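Carboxylase (Deinococcus radiodurans, PDB 5H80) probably carries out the ATP-dependent carboxylation of biotin, as the biotin carboxylase part of a dynamic single-chain bacterial carboxylase. Local coordinates at residues P136-L141 with Q292-R297; V240-D245 with G285-L290; L252-C257 with P273-A278; E268-P273 with H325-E330. One frame throughout, in Å; residues are numbered along the deposited sequence. Where two conformers were deposited one is given.

Helix 277-293 or its lead-in takes part in three contacts: the lead-in before it in contact 3, its middle in contact 2 and its C-terminal end in contact 1. Contact 2 sets the helix, and contact 3 the lead-in, against neighbouring strands of one antiparallel sheet. A backbone hydrogen bond from F269 N to D256 O joins contact 3 to contact 4, with which it shares P273. Contacts 2 and 4 are buried, contact 4 lying closest to the chain's centre; contacts 1 and 3 are partly buried. The chemistry follows: purely aliphatic packing in contact 2, methyls on an aromatic ring plus a bridging water in contact 1, and van der Waals touches beside salt-bridged carboxylates in contacts 3 and 4.

Contact 1: residues P136-L141 with Q292-R297; sequences PDTLDL and QEVKYR
The phenol ring of Y296 is met by two methyls: V294 CG2 sits at its edge, in the ring plane, and T138 CG2 approaches obliquely, 3.9 Å from Y296 CE1. The same T138 CG2 is also 4.0 Å from V294 CG2, so the two methyls and the ring form one small apolar cluster. This cluster is built on a Schellman motif. Helix 277-293 ends here, K295 with its positive phi is the C-prime residue, and Y296 N bonds back to A291 O and K295 N to Q292 O. The reversal at K295 brings Y296 to the same helix 136-142 that V294 already faces. The contact thereby joins the biotin carboxylase N-terminal family region to the ATP-binding one.

T138 presents two different faces. Its CG2 lies anti to the backbone N (chi1 of OG1 -64°), which sends the methyl to the ring and leaves OG1 for polar work. That hydroxyl is bonded to D135 OD1 and accepts a bond from a water, modelled rather short, which donates its other proton to V294 O at 2.9 Å; both bonds have sound angles. The end of the helix is thus tied to its neighbour through solvent. A valine in place of T138 would probably keep the methyl packing but leave the water, and D135, without their hydroxyl partner.

F142 adds to the packing on V294 and Y296, and Y296 OH is hydrogen-bonded to L299 O. One turn along from T138, L141 completes the contact with a looser touch, its CD1 4.3 Å from V294 CG1.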
loop_
_atom_site.group_PDB
_atom_site.type_symbol
_atom_site.label_atom_id
_atom_site.label_comp_id
_atom_site.label_asym_id
_atom_site.label_seq_id
_atom_site.Cartn_x
_atom_site.Cartn_y
_atom_site.Cartn_z
ATOM N N PRO A 136 -6.312 -25.236 -22.154
ATOM C CA PRO A 136 -6.337 -26.558 -21.565
ATOM C C PRO A 136 -5.185 -27.549 -21.875
ATOM O O PRO A 136 -4.748 -28.216 -20.946
ATOM C CB PRO A 136 -7.689 -27.123 -22.048
ATOM C CG PRO A 136 -8.543 -25.902 -22.270
ATOM C CD PRO A 136 -7.601 -24.918 -22.840
ATOM N N ASP A 137 -4.689 -27.566 -23.108
ATOM C CA ASP A 137 -3.532 -28.390 -23.525
ATOM C C ASP A 137 -2.274 -28.025 -22.708
ATOM O O ASP A 137 -1.468 -28.857 -22.350
ATOM C CB ASP A 137 -3.233 -28.177 -24.992
ATOM C CG ASP A 137 -4.197 -28.875 -25.892
ATOM O OD1 ASP A 137 -4.910 -29.808 -25.473
ATOM O OD2 ASP A 137 -4.255 -28.463 -27.042
ATOM N N THR A 138 -2.147 -26.739 -22.407
ATOM C CA THR A 138 -1.048 -26.256 -21.536
ATOM C C THR A 138 -1.287 -26.675 -20.105
ATOM O O THR A 138 -0.333 -26.980 -19.408
ATOM C CB THR A 138 -0.955 -24.719 -21.650
ATOM O OG1 THR A 138 -0.594 -24.346 -22.955
ATOM C CG2 THR A 138 0.173 -24.165 -20.655
ATOM N N LEU A 139 -2.556 -26.629 -19.595
ATOM C CA LEU A 139 -2.917 -27.127 -18.279
ATOM C C LEU A 139 -2.541 -28.648 -18.150
ATOM O O LEU A 139 -2.046 -29.163 -17.102
ATOM C CB LEU A 139 -4.426 -26.925 -17.961
ATOM C CG LEU A 139 -5.013 -25.465 -17.918
ATOM C CD1 LEU A 139 -6.451 -25.435 -17.465
ATOM C CD2 LEU A 139 -4.199 -24.612 -16.953
ATOM N N ASP A 140 -2.828 -29.350 -19.230
ATOM C CA ASP A 140 -2.561 -30.829 -19.238
ATOM C C ASP A 140 -1.087 -31.086 -19.161
ATOM O O ASP A 140 -0.616 -31.935 -18.393
ATOM C CB ASP A 140 -3.109 -31.524 -20.492
ATOM C CG ASP A 140 -4.578 -31.941 -20.347
ATOM O OD1 ASP A 140 -5.034 -32.246 -19.204
ATOM O OD2 ASP A 140 -5.251 -31.941 -21.397
ATOM N N LEU A 141 -0.352 -30.352 -19.961
ATOM C CA LEU A 141 1.093 -30.417 -19.953
ATOM C C LEU A 141 1.741 -30.051 -18.604
ATOM O O LEU A 141 2.471 -30.854 -18.034
ATOM C CB LEU A 141 1.626 -29.589 -21.069
ATOM C CG LEU A 141 3.040 -29.994 -21.662
ATOM C CD1 LEU A 141 3.388 -29.226 -22.936
ATOM C CD2 LEU A 141 4.170 -29.857 -20.631
ATOM N N GLN A 292 7.441 -19.525 -23.635
ATOM C CA GLN A 292 7.497 -19.214 -25.087
ATOM C C GLN A 292 7.193 -20.518 -25.887
ATOM O O GLN A 292 6.375 -20.458 -26.789
ATOM C CB GLN A 292 8.784 -18.584 -25.560
ATOM C CG GLN A 292 8.901 -18.397 -27.065
ATOM C CD GLN A 292 8.162 -17.164 -27.553
ATOM O OE1 GLN A 292 7.625 -16.380 -26.770
ATOM N NE2 GLN A 292 8.158 -16.965 -28.862
ATOM N N GLU A 293 7.727 -21.631 -25.438
ATOM C CA GLU A 293 7.540 -22.920 -26.161
ATOM C C GLU A 293 6.076 -23.318 -26.242
ATOM O O GLU A 293 5.628 -23.847 -27.308
ATOM C CB GLU A 293 8.355 -24.080 -25.592
ATOM C CG GLU A 293 8.592 -25.206 -26.616
ATOM C CD GLU A 293 9.379 -24.761 -27.856
ATOM O OE1 GLU A 293 10.202 -23.782 -27.790
ATOM O OE2 GLU A 293 9.156 -25.369 -28.937
ATOM N N VAL A 294 5.297 -23.075 -25.170
ATOM C CA VAL A 294 3.796 -23.256 -25.220
ATOM C C VAL A 294 2.927 -22.056 -25.641
ATOM O O VAL A 294 1.692 -22.188 -25.672
ATOM C CB VAL A 294 3.257 -23.828 -23.942
ATOM C CG1 VAL A 294 4.070 -25.061 -23.534
ATOM C CG2 VAL A 294 3.286 -22.780 -22.749
ATOM N N LYS A 295 3.539 -20.943 -26.078
ATOM C CA LYS A 295 2.748 -19.761 -26.459
ATOM C C LYS A 295 1.842 -19.329 -25.321
ATOM O O LYS A 295 0.626 -19.133 -25.457
ATOM C CB LYS A 295 1.927 -20.081 -27.741
ATOM C CG LYS A 295 2.850 -20.599 -28.854
ATOM C CD LYS A 295 3.935 -19.620 -29.257
ATOM C CE LYS A 295 3.340 -18.312 -29.737
ATOM N NZ LYS A 295 4.391 -17.517 -30.418
ATOM N N TYR A 296 2.465 -19.159 -24.150
ATOM C CA TYR A 296 1.665 -19.004 -22.941
ATOM C C TYR A 296 0.792 -17.774 -22.993
ATOM O O TYR A 296 1.195 -16.809 -23.529
ATOM C CB TYR A 296 2.577 -18.998 -21.676
ATOM C CG TYR A 296 1.937 -19.289 -20.395
ATOM C CD1 TYR A 296 1.813 -20.623 -19.909
ATOM C CD2 TYR A 296 1.347 -18.310 -19.660
ATOM C CE1 TYR A 296 1.217 -20.921 -18.660
ATOM C CE2 TYR A 296 0.701 -18.563 -18.446
ATOM C CZ TYR A 296 0.563 -19.867 -17.927
ATOM O OH TYR A 296 -0.031 -20.157 -16.786
ATOM N N ARG A 297 -0.444 -17.937 -22.466
ATOM C CA ARG A 297 -1.392 -16.858 -22.270
ATOM C C ARG A 297 -1.862 -16.853 -20.818
ATOM O O ARG A 297 -2.096 -17.882 -20.193
ATOM C CB ARG A 297 -2.576 -16.900 -23.282
ATOM C CG ARG A 297 -3.453 -15.568 -23.309
ATOM C CD ARG A 297 -4.610 -15.655 -24.290
ATOM N NE ARG A 297 -4.200 -15.873 -25.665
ATOM C CZ ARG A 297 -4.221 -14.998 -26.670
ATOM N NH1 ARG A 297 -3.791 -15.404 -27.894
ATOM N NH2 ARG A 297 -4.628 -13.713 -26.509
HETATM O O HOH W 1 -0.174 -21.912 -23.432
#

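Contact 2: residues V240-D245 with G285-L290; sequences VQVAGD and GAALQL
A287 CB drops between two valines of strand 240-245, V240 and V242, whose side chains share one conformation. In each, CG1 is anti to the backbone N (chi1 172° in V240, 175° in V242), the staggered form that turns CG2 anti to the carbonyl carbon. V240 meets the alanine broadly: A287 CB is 3.7 Å from V240 CB, equally near V240 CG1, and a little farther from CG2. V242 touches it with one branch, CG2, at 4.2 Å from A287 CB. The helix residue is so small that the backbones close in, with V240 CA 6.6 Å from A287 CA. This is helix 277-293 lying on a face of the four-stranded antiparallel sheet of what is, by family, an ATP-grasp fold.

Q241, between the valines, points away from the helix. Its extended first torsion and bend at chi2 (71°) curl the amide onward along the strand, so that Q241 NE2 donates to V242 O at 3.2 Å, fairly straight though tilted from the carbonyl plane. Its OE1 bonds R255 NH1.

With only aliphatic carbons meeting, the contact rests on van der Waals fit and, probably, the hydrophobic effect, while the Q241 amide is bonded at both ends on the side away from the helix.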
loop_
_atom_site.group_PDB
_atom_site.type_symbol
_atom_site.label_atom_id
_atom_site.label_comp_id
_atom_site.label_asym_id
_atom_site.label_seq_id
_atom_site.Cartn_x
_atom_site.Cartn_y
_atom_site.Cartn_z
ATOM N N VAL A 240 9.872 -17.820 -10.754
ATOM C CA VAL A 240 9.798 -16.682 -11.689
ATOM C C VAL A 240 8.396 -16.431 -12.121
ATOM O O VAL A 240 7.720 -17.314 -12.569
ATOM C CB VAL A 240 10.710 -16.885 -12.953
ATOM C CG1 VAL A 240 10.445 -15.808 -13.909
ATOM C CG2 VAL A 240 12.175 -17.033 -12.607
ATOM N N GLN A 241 7.898 -15.169 -11.990
ATOM C CA GLN A 241 6.599 -14.787 -12.489
ATOM C C GLN A 241 6.633 -14.468 -13.969
ATOM O O GLN A 241 7.407 -13.528 -14.377
ATOM C CB GLN A 241 6.158 -13.501 -11.726
ATOM C CG GLN A 241 4.820 -13.032 -12.147
ATOM C CD GLN A 241 3.650 -13.978 -11.661
ATOM O OE1 GLN A 241 3.420 -14.123 -10.504
ATOM N NE2 GLN A 241 3.056 -14.753 -12.660
ATOM N N VAL A 242 5.858 -15.249 -14.724
ATOM C CA VAL A 242 5.561 -15.031 -16.108
ATOM C C VAL A 242 4.182 -14.537 -16.461
ATOM O O VAL A 242 3.175 -14.755 -15.812
ATOM C CB VAL A 242 5.942 -16.286 -16.939
ATOM C CG1 VAL A 242 5.559 -16.184 -18.399
ATOM C CG2 VAL A 242 7.448 -16.546 -16.803
ATOM N N ALA A 243 4.167 -13.826 -17.554
ATOM C CA ALA A 243 2.968 -13.431 -18.228
ATOM C C ALA A 243 3.142 -13.582 -19.704
ATOM O O ALA A 243 4.199 -13.216 -20.294
ATOM C CB ALA A 243 2.591 -11.908 -17.912
ATOM N N GLY A 244 2.038 -13.828 -20.362
ATOM C CA GLY A 244 1.944 -13.914 -21.837
ATOM C C GLY A 244 0.643 -13.564 -22.465
ATOM O O GLY A 244 -0.429 -13.590 -21.836
ATOM N N ASP A 245 0.684 -13.254 -23.743
ATOM C CA ASP A 245 -0.564 -12.906 -24.459
ATOM C C ASP A 245 -0.863 -13.901 -25.577
ATOM O O ASP A 245 -1.642 -13.641 -26.515
ATOM C CB ASP A 245 -0.496 -11.486 -24.890
ATOM C CG ASP A 245 0.590 -11.245 -25.898
ATOM O OD1 ASP A 245 1.276 -12.238 -26.443
ATOM O OD2 ASP A 245 0.878 -10.059 -26.081
ATOM N N GLY A 285 15.573 -16.656 -17.850
ATOM C CA GLY A 285 15.752 -17.163 -19.214
ATOM C C GLY A 285 15.092 -18.548 -19.342
ATOM O O GLY A 285 14.399 -18.754 -20.353
ATOM N N ALA A 286 15.391 -19.437 -18.410
ATOM C CA ALA A 286 14.724 -20.767 -18.344
ATOM C C ALA A 286 13.212 -20.677 -18.328
ATOM O O ALA A 286 12.501 -21.299 -19.143
ATOM C CB ALA A 286 15.183 -21.612 -17.132
ATOM N N ALA A 287 12.653 -19.793 -17.428
ATOM C CA ALA A 287 11.257 -19.609 -17.365
ATOM C C ALA A 287 10.638 -19.054 -18.676
ATOM O O ALA A 287 9.594 -19.486 -19.138
ATOM C CB ALA A 287 11.000 -18.715 -16.125
ATOM N N LEU A 288 11.266 -18.054 -19.285
ATOM C CA LEU A 288 10.871 -17.532 -20.552
ATOM C C LEU A 288 10.865 -18.530 -21.742
ATOM O O LEU A 288 9.910 -18.511 -22.484
ATOM C CB LEU A 288 11.668 -16.295 -20.895
ATOM C CG LEU A 288 11.463 -14.982 -20.043
ATOM C CD1 LEU A 288 12.468 -13.952 -20.470
ATOM C CD2 LEU A 288 9.982 -14.464 -20.093
ATOM N N GLN A 289 11.831 -19.449 -21.786
ATOM C CA GLN A 289 11.925 -20.592 -22.771
ATOM C C GLN A 289 10.756 -21.565 -22.610
ATOM O O GLN A 289 10.081 -21.770 -23.564
ATOM C CB GLN A 289 13.196 -21.414 -22.556
ATOM C CG GLN A 289 14.483 -20.726 -22.968
ATOM C CD GLN A 289 15.658 -21.651 -22.808
ATOM O OE1 GLN A 289 16.336 -21.727 -21.720
ATOM N NE2 GLN A 289 15.810 -22.520 -23.820
ATOM N N LEU A 290 10.434 -21.975 -21.389
ATOM C CA LEU A 290 9.298 -22.814 -21.093
ATOM C C LEU A 290 8.004 -22.164 -21.560
ATOM O O LEU A 290 7.155 -22.761 -22.211
ATOM C CB LEU A 290 9.248 -23.084 -19.608
ATOM C CG LEU A 290 10.390 -23.953 -19.175
ATOM C CD1 LEU A 290 10.494 -23.954 -17.671
ATOM C CD2 LEU A 290 10.254 -25.368 -19.717
#

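Contact 3: residues L252-C257 with P273-A278; sequences LWERDC and PHLPQA
The van der Waals touches across this contact are few and come in two places. L275 CD2 meets the side chain of E254 from the opposite direction, 4.0 Å from E254 OE2 and 4.1 Å from E254 CG, so a methyl rests against both the aliphatic and the carboxylate part of the glutamate. Farther along the strand, D256 CB packs on the proline ring, 4.3 Å from P273 CD. E254 reaches L275 through a folded chain: CG stands between the backbone N and the carbonyl carbon (chi1 85°), and the bend at chi2 lays CG, CD and OE2 alongside the L275 methyl.

In the fold, 249-256 is an outermost strand of the antiparallel sheet in the probable ATP-grasp domain, and 273-276 is the last part of the connection that leads from strand 264-270 into helix 277-293, with P276 in the N-cap position. I238, on the neighbouring strand 236-245, touches both D256 and L275.

The polar interactions grip the ends of the same acids. E254 OE2 accepts a hydrogen bond from A272 N, just ahead of P273, and OE1 forms a salt bridge with R280 NE on the helix. The buried D256 divides its oxygens: OD1 is hydrogen-bonded to T258 OG1 and Y472 OH, and OD2 forms a salt bridge with R236 NE. The same arginine donates through NH2 to P273 O, so that its guanidinium spans strand and connection.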
loop_
_atom_site.group_PDB
_atom_site.type_symbol
_atom_site.label_atom_id
_atom_site.label_comp_id
_atom_site.label_asym_id
_atom_site.label_seq_id
_atom_site.Cartn_x
_atom_site.Cartn_y
_atom_site.Cartn_z
ATOM N N LEU A 252 7.957 -10.726 -14.565
ATOM C CA LEU A 252 8.029 -9.779 -13.372
ATOM C C LEU A 252 9.120 -10.245 -12.370
ATOM O O LEU A 252 8.895 -10.223 -11.138
ATOM C CB LEU A 252 6.672 -9.492 -12.719
ATOM C CG LEU A 252 5.665 -8.627 -13.438
ATOM C CD1 LEU A 252 6.282 -7.276 -13.858
ATOM C CD2 LEU A 252 5.148 -9.419 -14.557
ATOM N N TRP A 253 10.275 -10.756 -12.868
ATOM C CA TRP A 253 11.384 -11.178 -12.065
ATOM C C TRP A 253 10.996 -12.334 -11.127
ATOM O O TRP A 253 10.074 -13.100 -11.438
ATOM C CB TRP A 253 12.046 -9.950 -11.284
ATOM C CG TRP A 253 12.557 -8.921 -12.319
ATOM C CD1 TRP A 253 13.766 -8.884 -12.939
ATOM C CD2 TRP A 253 11.868 -7.736 -12.708
ATOM N NE1 TRP A 253 13.851 -7.773 -13.730
ATOM C CE2 TRP A 253 12.695 -7.059 -13.633
ATOM C CE3 TRP A 253 10.570 -7.208 -12.400
ATOM C CZ2 TRP A 253 12.309 -5.820 -14.214
ATOM C CZ3 TRP A 253 10.178 -5.972 -13.045
ATOM C CH2 TRP A 253 11.059 -5.310 -13.848
ATOM N N GLU A 254 11.594 -12.390 -9.956
ATOM C CA GLU A 254 11.543 -13.520 -9.090
ATOM C C GLU A 254 10.933 -13.310 -7.748
ATOM O O GLU A 254 10.894 -12.185 -7.192
ATOM C CB GLU A 254 12.911 -14.170 -8.941
ATOM C CG GLU A 254 13.920 -13.675 -7.929
ATOM C CD GLU A 254 14.447 -12.245 -8.165
ATOM O OE1 GLU A 254 14.269 -11.750 -9.289
ATOM O OE2 GLU A 254 15.045 -11.773 -7.198
ATOM N N ARG A 255 10.698 -14.432 -7.053
ATOM C CA ARG A 255 10.324 -14.464 -5.614
ATOM C C ARG A 255 11.017 -15.624 -4.957
ATOM O O ARG A 255 11.333 -16.626 -5.664
ATOM C CB ARG A 255 8.821 -14.704 -5.411
ATOM C CG ARG A 255 7.852 -13.660 -5.813
ATOM C CD ARG A 255 6.374 -14.036 -5.721
ATOM N NE ARG A 255 5.926 -15.092 -6.627
ATOM C CZ ARG A 255 5.253 -14.907 -7.741
ATOM N NH1 ARG A 255 4.919 -13.680 -8.201
ATOM N NH2 ARG A 255 4.872 -15.952 -8.415
ATOM N N ASP A 256 11.343 -15.462 -3.669
ATOM C CA ASP A 256 12.001 -16.502 -2.904
ATOM C C ASP A 256 11.089 -16.892 -1.793
ATOM O O ASP A 256 10.738 -16.077 -0.925
ATOM C CB ASP A 256 13.308 -16.073 -2.409
ATOM C CG ASP A 256 14.156 -17.178 -1.742
ATOM O OD1 ASP A 256 13.699 -17.782 -0.757
ATOM O OD2 ASP A 256 15.299 -17.304 -2.262
ATOM N N CYS A 257 10.787 -18.162 -1.806
ATOM C CA CYS A 257 9.821 -18.746 -0.874
ATOM C C CYS A 257 10.499 -19.908 -0.082
ATOM O O CYS A 257 9.864 -20.951 0.184
ATOM C CB CYS A 257 8.662 -19.318 -1.596
ATOM S SG CYS A 257 7.862 -18.163 -2.768
ATOM N N PRO A 273 16.550 -12.292 -1.822
ATOM C CA PRO A 273 17.737 -11.604 -1.181
ATOM C C PRO A 273 19.052 -12.188 -1.541
ATOM O O PRO A 273 19.179 -13.428 -1.645
ATOM C CB PRO A 273 17.425 -11.573 0.292
ATOM C CG PRO A 273 15.986 -11.993 0.438
ATOM C CD PRO A 273 15.553 -12.719 -0.807
ATOM N N HIS A 274 20.066 -11.334 -1.829
ATOM C CA HIS A 274 21.446 -11.812 -1.962
ATOM C C HIS A 274 21.598 -12.775 -3.151
ATOM O O HIS A 274 22.129 -13.888 -2.960
ATOM C CB HIS A 274 21.947 -12.476 -0.652
ATOM C CG HIS A 274 21.944 -11.567 0.506
ATOM N ND1 HIS A 274 22.489 -10.303 0.421
ATOM C CD2 HIS A 274 21.408 -11.667 1.740
ATOM C CE1 HIS A 274 22.340 -9.685 1.578
ATOM N NE2 HIS A 274 21.610 -10.454 2.364
ATOM N N LEU A 275 20.866 -12.510 -4.231
ATOM C CA LEU A 275 20.922 -13.283 -5.443
ATOM C C LEU A 275 21.769 -12.641 -6.512
ATOM O O LEU A 275 21.434 -11.551 -7.058
ATOM C CB LEU A 275 19.523 -13.445 -5.994
ATOM C CG LEU A 275 19.340 -14.486 -7.181
ATOM C CD1 LEU A 275 19.731 -15.936 -6.868
ATOM C CD2 LEU A 275 17.967 -14.441 -7.824
ATOM N N PRO A 276 22.838 -13.319 -6.938
ATOM C CA PRO A 276 23.643 -12.678 -7.976
ATOM C C PRO A 276 22.885 -12.560 -9.320
ATOM O O PRO A 276 22.112 -13.514 -9.730
ATOM C CB PRO A 276 24.774 -13.675 -8.214
ATOM C CG PRO A 276 24.878 -14.375 -6.933
ATOM C CD PRO A 276 23.410 -14.623 -6.572
ATOM N N GLN A 277 23.056 -11.437 -9.991
ATOM C CA GLN A 277 22.380 -11.204 -11.250
ATOM C C GLN A 277 22.517 -12.300 -12.301
ATOM O O GLN A 277 21.600 -12.538 -13.022
ATOM C CB GLN A 277 22.744 -9.881 -11.914
ATOM C CG GLN A 277 21.973 -9.494 -13.067
ATOM C CD GLN A 277 20.433 -9.440 -12.855
ATOM O OE1 GLN A 277 19.719 -10.045 -13.604
ATOM N NE2 GLN A 277 19.958 -8.628 -11.905
ATOM N N ALA A 278 23.715 -12.851 -12.428
ATOM C CA ALA A 278 23.971 -13.943 -13.378
ATOM C C ALA A 278 22.969 -15.092 -13.060
ATOM O O ALA A 278 22.407 -15.676 -14.061
ATOM C CB ALA A 278 25.413 -14.418 -13.184
#

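Contact 4: residues E268-P273 with H325-E330; sequences EFAPAP and HTVTEE. With EDO (1,2-ethanediol), chain G.
V327 leans from helix 325-332 onto strand 268-270, and its side chain can be followed outward. CB lies 4.2 Å from A270 CB, the central apolar touch. Beyond it, CG1 is directed at the backbone of the strand, 3.4 Å from E268 O, and CG2 is less close to the same oxygen; as V327 has two conformers, these methyl positions are one of a pair and the approach is tentative. A270 CB in turn rests on the helix backbone, 4.0 Å from V327 O and 4.2 Å from T328 N. Strand and helix segments run at 27° with axes 7.7 Å apart, a close fit made possible by the small alanine. The strand then turns off through the cis peptide bond before P271. T328 OG1 is hydrogen-bonded to R255 NH1, and E268 OE2 forms a salt bridge with R372.

About one turn farther along the helix, E330 bends at chi2 and its OE2 both pairs with R403 NH1 and accepts a 2.7 Å bond from O1 of a 1,2-ethanediol, probably from the crystallisation liquor, which is also hydrogen-bonded to R430 NE of the second subunit. An alanine here would probably leave R403 with E329 but without its second carboxylate, and the diol with one hydrogen bond fewer.

Strand 264-270 shares an antiparallel sheet with 367-374, 421-429 and 402-406. The helix is seated on it by one alanine-valine touch and by methyls resting on peptide groups, while ionic bonds from E329 and E330 to R403 tie it to strand 402-406.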
loop_
_atom_site.group_PDB
_atom_site.type_symbol
_atom_site.label_atom_id
_atom_site.label_comp_id
_atom_site.label_asym_id
_atom_site.label_seq_id
_atom_site.Cartn_x
_atom_site.Cartn_y
_atom_site.Cartn_z
ATOM N N GLU A 268 7.555 -15.029 1.997
ATOM C CA GLU A 268 7.881 -15.020 0.565
ATOM C C GLU A 268 8.449 -13.641 0.278
ATOM O O GLU A 268 7.780 -12.649 0.514
ATOM C CB GLU A 268 6.610 -15.354 -0.223
ATOM C CG GLU A 268 6.100 -16.784 0.153
ATOM C CD GLU A 268 4.608 -16.944 0.166
ATOM O OE1 GLU A 268 3.909 -16.143 0.812
ATOM O OE2 GLU A 268 4.167 -17.904 -0.482
ATOM N N PHE A 269 9.611 -13.592 -0.365
ATOM C CA PHE A 269 10.380 -12.346 -0.604
ATOM C C PHE A 269 10.453 -11.963 -2.120
ATOM O O PHE A 269 10.549 -12.782 -2.988
ATOM C CB PHE A 269 11.762 -12.504 -0.024
ATOM C CG PHE A 269 11.786 -12.651 1.374
ATOM C CD1 PHE A 269 12.139 -11.588 2.182
ATOM C CD2 PHE A 269 11.511 -13.864 1.999
ATOM C CE1 PHE A 269 12.232 -11.730 3.506
ATOM C CE2 PHE A 269 11.651 -13.999 3.385
ATOM C CZ PHE A 269 11.916 -12.904 4.136
ATOM N N ALA A 270 10.335 -10.664 -2.502
ATOM C CA ALA A 270 10.530 -10.243 -3.910
ATOM C C ALA A 270 11.340 -8.889 -3.688
ATOM O O ALA A 270 10.827 -7.943 -2.979
ATOM C CB ALA A 270 9.300 -10.100 -4.710
ATOM N N PRO A 271 12.587 -8.816 -4.137
ATOM C CA PRO A 271 13.374 -9.822 -4.793
ATOM C C PRO A 271 13.802 -10.944 -3.909
ATOM O O PRO A 271 13.671 -10.946 -2.673
ATOM C CB PRO A 271 14.627 -9.054 -5.219
ATOM C CG PRO A 271 14.794 -8.010 -4.143
ATOM C CD PRO A 271 13.409 -7.619 -3.762
ATOM N N ALA A 272 14.369 -11.959 -4.541
ATOM C CA ALA A 272 15.180 -12.894 -3.806
ATOM C C ALA A 272 16.432 -12.260 -3.152
ATOM O O ALA A 272 17.257 -11.786 -3.945
ATOM C CB ALA A 272 15.628 -14.014 -4.757
ATOM N N PRO A 273 16.550 -12.292 -1.822
ATOM C CA PRO A 273 17.737 -11.604 -1.181
ATOM C C PRO A 273 19.052 -12.188 -1.541
ATOM O O PRO A 273 19.179 -13.428 -1.645
ATOM C CB PRO A 273 17.425 -11.573 0.292
ATOM C CG PRO A 273 15.986 -11.993 0.438
ATOM C CD PRO A 273 15.553 -12.719 -0.807
ATOM N N HIS A 325 1.499 -13.756 -5.327
ATOM C CA HIS A 325 1.564 -12.849 -6.448
ATOM C C HIS A 325 1.602 -11.421 -5.778
ATOM O O HIS A 325 2.268 -10.553 -6.362
ATOM C CB HIS A 325 0.339 -12.945 -7.333
ATOM C CG HIS A 325 -0.916 -12.381 -6.702
ATOM N ND1 HIS A 325 -1.699 -13.053 -5.802
ATOM C CD2 HIS A 325 -1.473 -11.135 -6.812
ATOM C CE1 HIS A 325 -2.725 -12.282 -5.402
ATOM N NE2 HIS A 325 -2.611 -11.107 -6.009
ATOM N N THR A 326 1.015 -11.352 -4.584
ATOM C CA THR A 326 1.015 -10.015 -3.855
ATOM C C THR A 326 2.416 -9.337 -3.675
ATOM O O THR A 326 2.570 -8.040 -3.827
ATOM C CB THR A 326 0.459 -10.171 -2.479
ATOM O OG1 THR A 326 1.272 -11.128 -1.830
ATOM C CG2 THR A 326 -1.030 -10.640 -2.524
ATOM N N VAL A 327 3.436 -10.068 -3.316
ATOM C CA VAL A 327 4.793 -9.449 -3.101
ATOM C C VAL A 327 5.421 -8.839 -4.346
ATOM O O VAL A 327 6.043 -7.770 -4.295
ATOM C CB VAL A 327 5.835 -10.377 -2.426
ATOM C CG1 VAL A 327 5.734 -10.363 -0.930
ATOM C CG2 VAL A 327 5.763 -11.813 -2.919
ATOM N N THR A 328 5.227 -9.492 -5.495
ATOM C CA THR A 328 5.659 -9.005 -6.731
ATOM C C THR A 328 4.915 -7.758 -7.079
ATOM O O THR A 328 5.510 -6.804 -7.539
ATOM C CB THR A 328 5.356 -10.067 -7.823
ATOM O OG1 THR A 328 6.152 -11.226 -7.554
ATOM C CG2 THR A 328 5.627 -9.585 -9.211
ATOM N N GLU A 329 3.606 -7.776 -6.852
ATOM C CA GLU A 329 2.766 -6.555 -7.067
ATOM C C GLU A 329 3.373 -5.379 -6.325
ATOM O O GLU A 329 3.499 -4.290 -6.907
ATOM C CB GLU A 329 1.307 -6.857 -6.584
ATOM C CG GLU A 329 0.577 -7.789 -7.564
ATOM C CD GLU A 329 -0.954 -7.816 -7.324
ATOM O OE1 GLU A 329 -1.380 -7.580 -6.182
ATOM O OE2 GLU A 329 -1.706 -8.033 -8.266
ATOM N N GLU A 330 3.662 -5.487 -5.061
ATOM C CA GLU A 330 4.089 -4.314 -4.284
ATOM C C GLU A 330 5.558 -3.936 -4.622
ATOM O O GLU A 330 5.897 -2.694 -4.671
ATOM C CB GLU A 330 3.846 -4.584 -2.806
ATOM C CG GLU A 330 2.403 -4.725 -2.287
ATOM C CD GLU A 330 1.572 -3.654 -2.705
ATOM O OE1 GLU A 330 1.955 -2.469 -2.448
ATOM O OE2 GLU A 330 0.612 -3.886 -3.398
HETATM C C1 EDO G . -1.460 -3.385 -5.966
HETATM O O1 EDO G . -0.124 -2.873 -5.806
HETATM C C2 EDO G . -1.897 -3.577 -7.384
HETATM O O2 EDO G . -1.670 -2.271 -7.955
#